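Side-chain contacts in phosphodiesterase (Salpingoeca rosetta, PDB 7D7P), which is a largely helical protein with a domain of the 3'5'-cyclic nucleotide phosphodiesterase family, modelled with a zinc and a magnesium ion: residues 94-97 / 98-102; 228-231 / 232-236. All blocks are in the same frame, centred on the assembly; numbering follows the deposited sequence.

Interaction 1. Residues 94-97 / 98-102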
loop_
_atom_site.group_PDB
_atom_site.type_symbol
_atom_site.label_atom_id
_atom_site.label_comp_id
_atom_site.label_asym_id
_atom_site.label_seq_id
_atom_site.Cartn_x
_atom_site.Cartn_y
_atom_site.Cartn_z
ATOM N N LEU A 94 32.748 24.911 -5.190
ATOM C CA LEU A 94 31.956 24.029 -6.043
ATOM C C LEU A 94 32.834 23.004 -6.749
ATOM O O LEU A 94 32.494 21.816 -6.805
ATOM C CB LEU A 94 31.176 24.853 -7.068
ATOM C CG LEU A 94 29.932 25.579 -6.563
ATOM C CD1 LEU A 94 29.317 26.427 -7.669
ATOM C CD2 LEU A 94 28.932 24.574 -6.042
ATOM N N GLN A 95 33.967 23.447 -7.296
ATOM C CA GLN A 95 34.884 22.525 -7.959
ATOM C C GLN A 95 35.420 21.482 -6.986
ATOM O O GLN A 95 35.460 20.289 -7.306
ATOM C CB GLN A 95 36.034 23.308 -8.594
ATOM C CG GLN A 95 37.086 22.442 -9.263
ATOM C CD GLN A 95 38.217 23.260 -9.858
ATOM O OE1 GLN A 95 38.687 24.225 -9.254
ATOM N NE2 GLN A 95 38.651 22.886 -11.057
ATOM N N LYS A 96 35.834 21.912 -5.791
ATOM C CA LYS A 96 36.366 20.965 -4.816
ATOM C C LYS A 96 35.297 19.983 -4.348
ATOM O O LYS A 96 35.608 18.817 -4.084
ATOM C CB LYS A 96 36.964 21.711 -3.625
ATOM C CG LYS A 96 37.655 20.811 -2.612
ATOM C CD LYS A 96 38.855 20.098 -3.219
ATOM C CE LYS A 96 39.627 19.316 -2.164
ATOM N NZ LYS A 96 40.960 18.869 -2.660
ATOM N N VAL A 97 34.041 20.426 -4.250
ATOM C CA VAL A 97 32.953 19.509 -3.911
ATOM C C VAL A 97 32.829 18.423 -4.973
ATOM O O VAL A 97 32.717 17.231 -4.659
ATOM C CB VAL A 97 31.629 20.278 -3.734
ATOM C CG1 VAL A 97 30.461 19.306 -3.643
ATOM C CG2 VAL A 97 31.684 21.150 -2.487
ATOM N N ARG A 98 32.838 18.818 -6.253
ATOM C CA ARG A 98 32.657 17.842 -7.323
ATOM C C ARG A 98 33.807 16.843 -7.377
ATOM O O ARG A 98 33.591 15.652 -7.630
ATOM C CB ARG A 98 32.507 18.541 -8.672
ATOM C CG ARG A 98 31.927 17.620 -9.741
ATOM C CD ARG A 98 32.710 17.639 -11.031
ATOM N NE ARG A 98 32.819 18.988 -11.560
ATOM C CZ ARG A 98 33.971 19.612 -11.764
ATOM N NH1 ARG A 98 35.118 19.004 -11.488
ATOM N NH2 ARG A 98 33.970 20.845 -12.245
ATOM N N THR A 99 35.040 17.309 -7.154
ATOM C CA THR A 99 36.184 16.405 -7.213
ATOM C C THR A 99 36.201 15.418 -6.056
ATOM O O THR A 99 36.928 14.421 -6.123
ATOM C CB THR A 99 37.499 17.191 -7.231
ATOM O OG1 THR A 99 37.592 18.004 -6.055
ATOM C CG2 THR A 99 37.578 18.076 -8.465
ATOM N N GLN A 100 35.431 15.670 -4.999
ATOM C CA GLN A 100 35.348 14.744 -3.878
ATOM C C GLN A 100 34.174 13.781 -3.992
ATOM O O GLN A 100 34.045 12.882 -3.156
ATOM C CB GLN A 100 35.256 15.512 -2.559
ATOM C CG GLN A 100 36.527 16.267 -2.211
ATOM C CD GLN A 100 37.613 15.361 -1.670
ATOM O OE1 GLN A 100 38.786 15.506 -2.016
ATOM N NE2 GLN A 100 37.229 14.421 -0.814
ATOM N N TYR A 101 33.317 13.951 -4.990
ATOM C CA TYR A 101 32.353 12.922 -5.333
ATOM C C TYR A 101 33.008 11.929 -6.282
ATOM O O TYR A 101 33.904 12.277 -7.056
ATOM C CB TYR A 101 31.098 13.528 -5.965
ATOM C CG TYR A 101 30.097 14.012 -4.938
ATOM C CD1 TYR A 101 30.185 15.289 -4.404
ATOM C CD2 TYR A 101 29.078 13.182 -4.486
ATOM C CE1 TYR A 101 29.278 15.735 -3.455
ATOM C CE2 TYR A 101 28.166 13.616 -3.538
ATOM C CZ TYR A 101 28.271 14.894 -3.026
ATOM O OH TYR A 101 27.370 15.334 -2.081
ATOM N N ASN A 102 32.570 10.679 -6.198
ATOM C CA ASN A 102 33.108 9.606 -7.019
ATOM C C ASN A 102 32.148 9.275 -8.156
ATOM O O ASN A 102 30.964 9.622 -8.125
ATOM C CB ASN A 102 33.381 8.370 -6.160
ATOM C CG ASN A 102 34.374 8.649 -5.048
ATOM O OD1 ASN A 102 35.468 9.156 -5.297
ATOM N ND2 ASN A 102 33.990 8.340 -3.813
#

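Interaction 2. Residues 228-231 / 232-236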
loop_
_atom_site.group_PDB
_atom_site.type_symbol
_atom_site.label_atom_id
_atom_site.label_comp_id
_atom_site.label_asym_id
_atom_site.label_seq_id
_atom_site.Cartn_x
_atom_site.Cartn_y
_atom_site.Cartn_z
ATOM N N LYS A 228 7.568 11.293 14.767
ATOM C CA LYS A 228 7.446 12.626 15.350
ATOM C C LYS A 228 6.568 13.524 14.489
ATOM O O LYS A 228 5.813 14.352 15.013
ATOM C CB LYS A 228 8.832 13.243 15.544
ATOM C CG LYS A 228 9.722 12.455 16.496
ATOM C CD LYS A 228 11.117 13.052 16.583
ATOM C CE LYS A 228 12.021 12.218 17.480
ATOM N NZ LYS A 228 13.403 12.771 17.547
ATOM N N MET A 229 6.650 13.373 13.165
ATOM C CA MET A 229 5.763 14.117 12.277
ATOM C C MET A 229 4.308 13.714 12.487
ATOM O O MET A 229 3.406 14.557 12.417
ATOM C CB MET A 229 6.177 13.898 10.821
ATOM C CG MET A 229 7.485 14.571 10.444
ATOM S SD MET A 229 7.242 16.184 9.676
ATOM C CE MET A 229 6.583 15.691 8.088
ATOM N N GLU A 230 4.061 12.427 12.749
ATOM C CA GLU A 230 2.699 11.973 13.013
ATOM C C GLU A 230 2.157 12.571 14.305
ATOM O O GLU A 230 0.991 12.977 14.365
ATOM C CB GLU A 230 2.651 10.446 13.074
ATOM C CG GLU A 230 2.796 9.764 11.728
ATOM C CD GLU A 230 2.504 8.278 11.799
ATOM O OE1 GLU A 230 2.752 7.673 12.862
ATOM O OE2 GLU A 230 2.026 7.718 10.788
ATOM N N GLU A 231 2.986 12.632 15.351
ATOM C CA GLU A 231 2.537 13.215 16.611
ATOM C C GLU A 231 2.311 14.717 16.477
ATOM O O GLU A 231 1.382 15.266 17.078
ATOM C CB GLU A 231 3.543 12.919 17.723
ATOM C CG GLU A 231 3.021 13.229 19.119
ATOM C CD GLU A 231 4.071 13.043 20.197
ATOM O OE1 GLU A 231 5.118 13.720 20.133
ATOM O OE2 GLU A 231 3.847 12.222 21.111
ATOM N N VAL A 232 3.153 15.398 15.694
ATOM C CA VAL A 232 2.961 16.827 15.465
ATOM C C VAL A 232 1.668 17.074 14.697
ATOM O O VAL A 232 0.925 18.019 14.993
ATOM C CB VAL A 232 4.181 17.419 14.736
ATOM C CG1 VAL A 232 3.868 18.812 14.209
ATOM C CG2 VAL A 232 5.387 17.458 15.665
ATOM N N ASN A 233 1.372 16.227 13.708
ATOM C CA ASN A 233 0.132 16.377 12.955
ATOM C C ASN A 233 -1.089 16.096 13.821
ATOM O O ASN A 233 -2.147 16.701 13.611
ATOM C CB ASN A 233 0.142 15.455 11.735
ATOM C CG ASN A 233 1.016 15.983 10.613
ATOM O OD1 ASN A 233 1.157 17.192 10.438
ATOM N ND2 ASN A 233 1.607 15.074 9.842
ATOM N N ARG A 234 -0.967 15.186 14.793
ATOM C CA ARG A 234 -2.077 14.904 15.697
ATOM C C ARG A 234 -2.415 16.105 16.571
ATOM O O ARG A 234 -3.568 16.257 16.991
ATOM C CB ARG A 234 -1.754 13.698 16.581
ATOM C CG ARG A 234 -1.747 12.359 15.865
ATOM C CD ARG A 234 -1.776 11.214 16.866
ATOM N NE ARG A 234 -1.286 9.965 16.289
ATOM C CZ ARG A 234 -0.081 9.455 16.525
ATOM N NH1 ARG A 234 0.761 10.087 17.333
ATOM N NH2 ARG A 234 0.281 8.313 15.956
ATOM N N LEU A 235 -1.433 16.958 16.862
ATOM C CA LEU A 235 -1.624 18.109 17.733
ATOM C C LEU A 235 -1.925 19.388 16.960
ATOM O O LEU A 235 -1.768 20.486 17.504
ATOM C CB LEU A 235 -0.394 18.302 18.622
ATOM C CG LEU A 235 -0.037 17.121 19.526
ATOM C CD1 LEU A 235 1.246 17.397 20.294
ATOM C CD2 LEU A 235 -1.180 16.814 20.480
ATOM N N GLY A 236 -2.352 19.271 15.703
ATOM C CA GLY A 236 -2.728 20.410 14.899
ATOM C C GLY A 236 -1.664 20.886 13.931
ATOM O O GLY A 236 -1.997 21.570 12.956
#

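Interaction 1. Residues 94-97 / 98-102
Arg98 N bonds back to Leu94 O at 3.1 Å, and Thr99 N to Gln95 O at 3.0 Å, two regular i to i+4 bonds late in helix 87-99. The next bonds are less regular. Gln100 N makes a weak bond to Lys96 O and a firmer one, 3.1 Å, to Val97 O, which it approaches from well above the carbonyl plane, a shift toward i to i+3 pairing. Tyr101 N returns to Val97 O through a weak bond, and to Arg98 O as well, and at Tyr101 the backbone turns extended.

Thr99 folds back on the helix. Its chi1 of 59° sets OG1 between the backbone N and the carbonyl carbon, where the hydroxyl donates to Lys96 O at 2.9 Å, again from above the carbonyl plane; Lys96 O thus has a side-chain donor besides its weak backbone one. The Lys96 chain passes Thr99 at about a right angle, CD against OG1, and bends at chi2 so that CE comes within 3.9 Å of Gln100 OE1. Lys96 and Gln100 both also lie on Ile186 of helix 174-187.

The stretch after helix 87-99 leads toward the metal site of an HD-type phosphodiesterase fold. Tyr101 points the same way as Val97, alongside it: Val97 CG1 sits 3.8 Å from Tyr101 CE1, while Val97 O lies at the ring edge, in plane, 3.2 Å from Tyr101 CD1. Val97 packs on Trp109 and Tyr101 on Ala112, both of helix 109-126. At the far end of the buried ring, Tyr101 OH is hydrogen-bonded to Leu144 O and to the backbone N of Asp147, which places Tyr101 in the second shell, behind a zinc ligand.

Interaction 2. Residues 228-231 / 232-236
Val232 N to Lys228 O and Asn233 N to Met229 O, both 2.9 Å, and Arg234 N to Glu230 O at 3.0 Å carry regular i to i+4 bonding through the last turn of helix 222-234, before a weak bond from Leu235 N to Glu231 O as the helix gives out.

Arg234 reaches back along this turn. With CG anti to the carbonyl carbon (chi1 -71°), its CG rests 3.2 Å from Glu230 O and the extended chain carries the guanidinium over the Glu230 backbone, whose carbonyl group lies over one face, displaced toward its rim. Arg234 NH1 comes 3.7 Å from Glu231 CA. Beyond, Arg234 NH2 stands 4.0 Å from Glu230 OE1, with the carboxylate and guanidinium planes 60° apart.

Elsewhere on the turn, Val232 CG2 lies 3.2 Å from Lys228 O, and the same valine touches Phe238. Asn233 turns its amide to helix 305-330, where ND2 is hydrogen-bonded to Gln326 OE1.

Since Glu230 OE1 stands off the guanidinium plane and receives none of its N-H groups, the two opposite charges probably attract one another, but without the directional grip of a salt bridge.

Overall arrangement
Interactions 1 and 2 lie toward the C-terminal ends of two helices, 87-99 and 222-234, and run on into the chain that follows, on opposite sides of the chain's centre. Their centres are 38 Å apart and their nearest atoms about 23 Å, so neither touches the other. They differ in their relation to the metals: in interaction 1 the Tyr101 side chain is about 7 Å from the zinc ion and about 8 Å from the magnesium ion, close to the ligand set His111, His146, Asp147 and Asp260. Residues 228-236 form a surface contact instead, with Met229 packed on Phe250 and Val254 of helix 245-260, whose last residue is the zinc ligand Asp260.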